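Local coordinates for protein endo alpha-1,4 polygalactosaminidase (Neosartorya fumigata, PDB 6OJ1) that acts as a fungal glycoside hydrolase, an endo-alpha-1,4-galactosaminidase with a (beta/alpha)-barrel that cleaves galactosamine-containing polysaccharide and disrupts microbial biofilms, at residues Leu46-Asn51 with Leu270-Glu275; Phe228-Pro233 with Val264-Asn269. All coordinates share one frame; numbering follows the deposited sequence.

Contact 1. Residues Leu46-Asn51 with Leu270-Glu275; sequences LLYALN and LNNWVE. With NAG (2-acetamido-2-deoxy-beta-D-glucopyranose), chain B; NAG (2-acetamido-2-deoxy-beta-D-glucopyranose), chain C.
One face of the Tyr48 ring carries the first N-acetylglucosamine (NAG, chain B), its C5 3.6 Å above the plane and over the ring centre, while at the edge Asn272 brings up its amide, CG lying in the ring plane. The acetyl methyl C8 of the second sugar (NAG, chain C) also comes to the edge. Tyr48 takes the crowded position, CG between the backbone N and the carbonyl carbon (chi1 39°), and its hydroxyl reaches the other segment, where Asn272 N donates to Tyr48 OH at 3.0 Å. Asn272 ND2 is also close to that oxygen, but the angle is poor; its bond goes instead to Asn51 OD1, at 2.9 Å and 161°. The two amide planes are 34° apart, and the donor is tilted from the carbonyl plane of Asn51. Since Asn51 ND2 carries the NAG of chain B, this bond holds the glycosylated amide from its oxygen side. The contact joins the loop after the first barrel strand, 42-45, to the loop before strand 274-275. Nearer that first strand, Leu270 O accepts from Leu46 N at 2.9 Å and more weakly from Leu47 N. Leu46 and Leu270 run side by side, pointing the same way, with their CD1 methyls 3.7 Å apart. Leu47 CD2 touches both Asn271 CB and, at 3.5 Å, C8 of the chain C sugar.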
loop_
_atom_site.group_PDB
_atom_site.type_symbol
_atom_site.label_atom_id
_atom_site.label_comp_id
_atom_site.label_asym_id
_atom_site.label_seq_id
_atom_site.Cartn_x
_atom_site.Cartn_y
_atom_site.Cartn_z
ATOM N N LEU A 46 4.282 7.406 5.967
ATOM C CA LEU A 46 3.201 6.823 6.749
ATOM C C LEU A 46 3.343 7.037 8.246
ATOM O O LEU A 46 2.389 6.751 8.982
ATOM C CB LEU A 46 3.109 5.306 6.488
ATOM C CG LEU A 46 2.903 4.892 5.045
ATOM C CD1 LEU A 46 2.611 3.362 5.008
ATOM C CD2 LEU A 46 1.745 5.684 4.453
ATOM N N LEU A 47 4.489 7.532 8.722
ATOM C CA LEU A 47 4.723 7.534 10.165
ATOM C C LEU A 47 3.946 8.640 10.883
ATOM O O LEU A 47 3.423 8.423 11.988
ATOM C CB LEU A 47 6.223 7.647 10.441
ATOM C CG LEU A 47 6.653 7.589 11.902
ATOM C CD1 LEU A 47 6.256 6.238 12.495
ATOM C CD2 LEU A 47 8.158 7.812 12.023
ATOM N N TYR A 48 3.861 9.835 10.293
ATOM C CA TYR A 48 3.214 10.970 10.933
ATOM C C TYR A 48 2.489 11.779 9.863
ATOM O O TYR A 48 2.590 11.496 8.668
ATOM C CB TYR A 48 4.229 11.840 11.711
ATOM C CG TYR A 48 5.571 11.995 10.998
ATOM C CD1 TYR A 48 5.661 12.665 9.784
ATOM C CD2 TYR A 48 6.737 11.468 11.542
ATOM C CE1 TYR A 48 6.866 12.805 9.128
ATOM C CE2 TYR A 48 7.954 11.605 10.894
ATOM C CZ TYR A 48 8.012 12.273 9.684
ATOM O OH TYR A 48 9.215 12.397 9.028
ATOM N N ALA A 49 1.726 12.773 10.300
ATOM C CA ALA A 49 1.039 13.639 9.353
ATOM C C ALA A 49 2.058 14.245 8.393
ATOM O O ALA A 49 3.142 14.657 8.807
ATOM C CB ALA A 49 0.286 14.739 10.100
ATOM N N LEU A 50 1.727 14.273 7.101
ATOM C CA LEU A 50 2.688 14.747 6.108
ATOM C C LEU A 50 3.054 16.205 6.367
ATOM O O LEU A 50 2.182 17.079 6.417
ATOM C CB LEU A 50 2.121 14.579 4.696
ATOM C CG LEU A 50 3.098 14.992 3.579
ATOM C CD1 LEU A 50 4.268 13.991 3.433
ATOM C CD2 LEU A 50 2.370 15.182 2.247
ATOM N N ASN A 51 4.354 16.469 6.542
ATOM C CA ASN A 51 4.804 17.831 6.810
ATOM C C ASN A 51 6.019 18.192 5.959
ATOM O O ASN A 51 6.803 19.079 6.337
ATOM C CB ASN A 51 5.138 18.022 8.294
ATOM C CG ASN A 51 6.154 17.014 8.793
ATOM O OD1 ASN A 51 6.546 16.109 8.064
ATOM N ND2 ASN A 51 6.596 17.181 10.043
ATOM N N LEU A 270 9.191 4.455 7.422
ATOM C CA LEU A 270 8.470 5.198 6.385
ATOM C C LEU A 270 8.176 6.641 6.816
ATOM O O LEU A 270 7.090 7.180 6.583
ATOM C CB LEU A 270 7.196 4.454 5.970
ATOM C CG LEU A 270 7.485 3.141 5.222
ATOM C CD1 LEU A 270 6.141 2.375 4.987
ATOM C CD2 LEU A 270 8.223 3.402 3.908
ATOM N N ASN A 271 9.171 7.289 7.427
ATOM C CA ASN A 271 9.083 8.723 7.684
ATOM C C ASN A 271 9.431 9.503 6.408
ATOM O O ASN A 271 9.416 8.927 5.317
ATOM C CB ASN A 271 9.969 9.103 8.886
ATOM C CG ASN A 271 11.469 8.867 8.639
ATOM O OD1 ASN A 271 11.889 8.490 7.545
ATOM N ND2 ASN A 271 12.282 9.125 9.669
ATOM N N ASN A 272 9.731 10.809 6.508
ATOM C CA ASN A 272 9.908 11.623 5.300
ATOM C C ASN A 272 11.100 11.167 4.454
ATOM O O ASN A 272 11.054 11.243 3.216
ATOM C CB ASN A 272 10.108 13.108 5.659
ATOM C CG ASN A 272 8.789 13.859 5.933
ATOM O OD1 ASN A 272 7.778 13.643 5.270
ATOM N ND2 ASN A 272 8.830 14.784 6.898
ATOM N N TRP A 273 12.197 10.753 5.090
ATOM C CA TRP A 273 13.460 10.592 4.367
ATOM C C TRP A 273 13.298 9.669 3.167
ATOM O O TRP A 273 12.661 8.621 3.261
ATOM C CB TRP A 273 14.543 10.027 5.285
ATOM C CG TRP A 273 15.829 9.781 4.555
ATOM C CD1 TRP A 273 16.800 10.699 4.274
ATOM C CD2 TRP A 273 16.271 8.541 3.993
ATOM N NE1 TRP A 273 17.834 10.099 3.592
ATOM C CE2 TRP A 273 17.525 8.778 3.397
ATOM C CE3 TRP A 273 15.721 7.254 3.930
ATOM C CZ2 TRP A 273 18.249 7.778 2.763
ATOM C CZ3 TRP A 273 16.442 6.257 3.299
ATOM C CH2 TRP A 273 17.686 6.524 2.715
ATOM N N VAL A 274 13.889 10.054 2.034
ATOM C CA VAL A 274 13.804 9.230 0.827
ATOM C C VAL A 274 15.005 9.522 -0.056
ATOM O O VAL A 274 15.507 10.647 -0.104
ATOM C CB VAL A 274 12.470 9.467 0.069
ATOM C CG1 VAL A 274 12.312 10.925 -0.330
ATOM C CG2 VAL A 274 12.354 8.569 -1.156
ATOM N N GLU A 275 15.483 8.490 -0.752
ATOM C CA GLU A 275 16.429 8.674 -1.841
ATOM C C GLU A 275 15.866 8.012 -3.086
ATOM O O GLU A 275 15.076 7.064 -3.001
ATOM C CB GLU A 275 17.812 8.101 -1.517
ATOM C CG GLU A 275 18.620 8.997 -0.601
ATOM C CD GLU A 275 20.060 8.549 -0.460
ATOM O OE1 GLU A 275 20.762 9.137 0.385
ATOM O OE2 GLU A 275 20.490 7.623 -1.190
HETATM C C1 NAG B . 7.515 16.280 10.680
HETATM C C2 NAG B . 8.830 16.963 11.037
HETATM C C3 NAG B . 9.697 16.048 11.907
HETATM C C4 NAG B . 8.916 15.501 13.097
HETATM C C5 NAG B . 7.624 14.857 12.605
HETATM C C6 NAG B . 6.721 14.392 13.722
HETATM C C7 NAG B . 9.548 18.559 9.325
HETATM C C8 NAG B . 10.279 18.743 8.030
HETATM N N2 NAG B . 9.530 17.317 9.815
HETATM O O3 NAG B . 10.826 16.789 12.356
HETATM O O4 NAG B . 9.697 14.513 13.764
HETATM O O5 NAG B . 6.875 15.823 11.860
HETATM O O6 NAG B . 6.432 15.453 14.626
HETATM O O7 NAG B . 9.015 19.495 9.912
HETATM C C1 NAG C . 9.747 14.697 15.193
HETATM C C2 NAG C . 10.299 13.403 15.822
HETATM C C3 NAG C . 10.521 13.578 17.326
HETATM C C4 NAG C . 11.330 14.832 17.614
HETATM C C5 NAG C . 10.666 16.035 16.961
HETATM C C6 NAG C . 11.448 17.317 17.157
HETATM C C7 NAG C . 9.611 11.370 14.627
HETATM C C8 NAG C . 8.588 10.286 14.529
HETATM N N2 NAG C . 9.398 12.288 15.576
HETATM O O3 NAG C . 11.246 12.456 17.820
HETATM O O4 NAG C . 11.391 15.035 19.017
HETATM O O5 NAG C . 10.587 15.805 15.551
HETATM O O6 NAG C . 12.704 17.265 16.494
HETATM O O7 NAG C . 10.585 11.418 13.881
#

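Contact 2. Residues Phe228-Pro233 with Val264-Asn269; sequences FHIEYP and VIKNMN. With MAN (alpha-D-mannopyranose), chain D.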
loop_
_atom_site.group_PDB
_atom_site.type_symbol
_atom_site.label_atom_id
_atom_site.label_comp_id
_atom_site.label_asym_id
_atom_site.label_seq_id
_atom_site.Cartn_x
_atom_site.Cartn_y
_atom_site.Cartn_z
ATOM N N PHE A 228 5.058 0.598 -7.465
ATOM C CA PHE A 228 5.575 1.540 -6.479
ATOM C C PHE A 228 6.419 0.729 -5.508
ATOM O O PHE A 228 5.896 -0.007 -4.665
ATOM C CB PHE A 228 4.418 2.298 -5.841
ATOM C CG PHE A 228 3.672 3.134 -6.838
ATOM C CD1 PHE A 228 4.347 4.110 -7.567
ATOM C CD2 PHE A 228 2.318 2.935 -7.080
ATOM C CE1 PHE A 228 3.686 4.889 -8.521
ATOM C CE2 PHE A 228 1.644 3.711 -8.025
ATOM C CZ PHE A 228 2.330 4.686 -8.749
ATOM N N HIS A 229 7.738 0.840 -5.659
ATOM C CA HIS A 229 8.686 -0.145 -5.156
ATOM C C HIS A 229 9.513 0.455 -4.028
ATOM O O HIS A 229 10.153 1.495 -4.211
ATOM C CB HIS A 229 9.574 -0.629 -6.307
ATOM C CG HIS A 229 10.760 -1.428 -5.871
ATOM N ND1 HIS A 229 12.039 -1.138 -6.298
ATOM C CD2 HIS A 229 10.867 -2.507 -5.057
ATOM C CE1 HIS A 229 12.885 -2.000 -5.760
ATOM N NE2 HIS A 229 12.201 -2.837 -5.000
ATOM N N ILE A 230 9.517 -0.211 -2.869
ATOM C CA ILE A 230 10.253 0.244 -1.687
ATOM C C ILE A 230 11.365 -0.744 -1.374
ATOM O O ILE A 230 11.141 -1.958 -1.380
ATOM C CB ILE A 230 9.329 0.375 -0.458
ATOM C CG1 ILE A 230 8.053 1.140 -0.778
ATOM C CG2 ILE A 230 10.071 1.041 0.699
ATOM C CD1 ILE A 230 7.030 1.064 0.365
ATOM N N GLU A 231 12.564 -0.228 -1.075
ATOM C CA GLU A 231 13.614 -1.035 -0.468
ATOM C C GLU A 231 14.079 -0.352 0.809
ATOM O O GLU A 231 14.011 0.876 0.934
ATOM C CB GLU A 231 14.810 -1.258 -1.409
ATOM C CG GLU A 231 14.468 -2.068 -2.687
ATOM C CD GLU A 231 14.287 -3.561 -2.437
ATOM O OE1 GLU A 231 14.907 -4.098 -1.495
ATOM O OE2 GLU A 231 13.530 -4.207 -3.203
ATOM N N TYR A 232 14.549 -1.163 1.758
ATOM C CA TYR A 232 14.913 -0.708 3.100
ATOM C C TYR A 232 16.360 -1.099 3.377
ATOM O O TYR A 232 16.629 -1.998 4.185
ATOM C CB TYR A 232 14.002 -1.318 4.163
ATOM C CG TYR A 232 12.519 -1.037 4.027
ATOM C CD1 TYR A 232 12.004 0.236 4.231
ATOM C CD2 TYR A 232 11.632 -2.064 3.729
ATOM C CE1 TYR A 232 10.634 0.485 4.125
ATOM C CE2 TYR A 232 10.270 -1.837 3.626
ATOM C CZ TYR A 232 9.773 -0.561 3.822
ATOM O OH TYR A 232 8.417 -0.313 3.725
ATOM N N PRO A 233 17.322 -0.434 2.739
ATOM C CA PRO A 233 18.714 -0.914 2.820
ATOM C C PRO A 233 19.359 -0.750 4.191
ATOM O O PRO A 233 20.350 -1.439 4.465
ATOM C CB PRO A 233 19.435 -0.079 1.753
ATOM C CG PRO A 233 18.606 1.122 1.587
ATOM C CD PRO A 233 17.175 0.706 1.819
ATOM N N VAL A 264 11.612 3.794 -4.485
ATOM C CA VAL A 264 12.061 4.684 -3.417
ATOM C C VAL A 264 12.921 3.886 -2.447
ATOM O O VAL A 264 12.628 2.722 -2.144
ATOM C CB VAL A 264 10.895 5.357 -2.661
ATOM C CG1 VAL A 264 10.277 6.449 -3.509
ATOM C CG2 VAL A 264 9.845 4.317 -2.223
ATOM N N ILE A 265 13.976 4.520 -1.952
ATOM C CA ILE A 265 14.767 3.995 -0.849
ATOM C C ILE A 265 14.301 4.704 0.412
ATOM O O ILE A 265 14.279 5.940 0.457
ATOM C CB ILE A 265 16.267 4.209 -1.110
ATOM C CG1 ILE A 265 16.693 3.376 -2.324
ATOM C CG2 ILE A 265 17.086 3.863 0.104
ATOM C CD1 ILE A 265 17.931 3.890 -3.001
ATOM N N LYS A 266 13.885 3.933 1.423
ATOM C CA LYS A 266 13.216 4.499 2.590
ATOM C C LYS A 266 13.796 3.911 3.872
ATOM O O LYS A 266 14.403 2.835 3.871
ATOM C CB LYS A 266 11.681 4.229 2.564
ATOM C CG LYS A 266 10.953 4.774 1.350
ATOM C CD LYS A 266 10.879 6.302 1.422
ATOM C CE LYS A 266 10.020 6.772 2.602
ATOM N NZ LYS A 266 9.873 8.267 2.533
ATOM N N ASN A 267 13.577 4.625 4.978
ATOM C CA ASN A 267 13.669 4.012 6.296
ATOM C C ASN A 267 12.513 3.038 6.506
ATOM O O ASN A 267 11.422 3.222 5.967
ATOM C CB ASN A 267 13.607 5.069 7.396
ATOM C CG ASN A 267 14.794 5.981 7.395
ATOM O OD1 ASN A 267 15.937 5.536 7.292
ATOM N ND2 ASN A 267 14.538 7.281 7.534
ATOM N N MET A 268 12.753 2.009 7.337
ATOM C CA MET A 268 11.696 1.042 7.641
ATOM C C MET A 268 10.502 1.700 8.332
ATOM O O MET A 268 9.372 1.204 8.229
ATOM C CB MET A 268 12.259 -0.098 8.507
ATOM C CG MET A 268 11.252 -1.182 8.872
ATOM S SD MET A 268 10.919 -2.359 7.538
ATOM C CE MET A 268 12.482 -3.213 7.431
ATOM N N ASN A 269 10.711 2.838 9.004
ATOM C CA ASN A 269 9.586 3.503 9.652
ATOM C C ASN A 269 8.761 4.345 8.682
ATOM O O ASN A 269 7.726 4.883 9.086
ATOM C CB ASN A 269 10.065 4.356 10.852
ATOM C CG ASN A 269 10.889 5.582 10.456
ATOM O OD1 ASN A 269 11.058 5.887 9.275
ATOM N ND2 ASN A 269 11.395 6.315 11.472
HETATM C C1 MAN D . 11.912 8.270 16.249
HETATM C C2 MAN D . 11.081 7.423 15.244
HETATM C C3 MAN D . 11.625 5.990 15.159
HETATM C C4 MAN D . 13.159 5.991 14.921
HETATM C C5 MAN D . 13.853 6.845 16.012
HETATM C C6 MAN D . 15.355 6.969 15.827
HETATM O O2 MAN D . 11.173 7.949 13.921
HETATM O O3 MAN D . 10.938 5.226 14.158
HETATM O O4 MAN D . 13.678 4.661 14.949
HETATM O O5 MAN D . 13.304 8.187 15.995
HETATM O O6 MAN D . 15.871 7.712 16.932
HETATM O O HOH W 1 7.704 -0.451 6.585
#
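Two neighbouring parallel strands of the (beta/alpha)-barrel meet here, 228-231 and 264-266, joined through helix 246-253 as a beta-alpha-beta unit; their short axes approach to 5.0 Å, with an angle of 35° between their directions. Three backbone bonds set the parallel register: Val264 N donates to His229 O at 2.7 Å, Glu231 N to Val264 O, and Lys266 N to Glu231 O. Ile230 and Val264 lie side by side on one face of the sheet, CG1 of the isoleucine against CG2 of the valine, and both touch Trp42 of the first strand. Ile265 points to the other face, where its CG2 meets Pro233 CG, from the loop beyond strand 228-231, at 3.5 Å, tighter than usual carbon contact; the two side chains cross at about a right angle. Within strand 228-231 His229 NE2 donates to the anti lone pair of Glu231 OE2 at 2.6 Å; Ala209 N also binds that oxygen. Beyond the strands, the Tyr232 ring turns an edge to the carbonyl oxygens of Lys266 and Asn267. Met268 covers one face: its CG is anti to the backbone N (chi1 -179°), and bends at the next two torsions accompany a Met-aromatic contact in which SD stands 3.9 Å from the ring centroid, 12° off the normal. Glu206 is hydrogen-bonded to the Tyr232 hydroxyl, and one water donates to both Tyr232 OH, at 3.0 Å, and Met268 O, at 2.9 Å.

Contact 2 is buried and built on strand pairing, whereas contact 1 is partly buried, joins loop residues and has glycan packed against it. Their centres are 11 Å apart, and strands 261-266 and 274-275 are neighbours in the same sheet. The bent Lys266 chain of contact 2 supplies a polar connection: NZ probably hydrogen-bonds to Asn271 O and Trp273 O of contact 1, and it also binds Ile44 O and Gln43 OE1 on strand 42-45, so one ammonium group meets the first strand and the loop leading into strand 274-275. Leu47 CB also packs on Asn269 O. Sugar reaches both: at Asn51 by covalent linkage, at Asn269 through a hydrogen bond to a mannose, also held by Asn239.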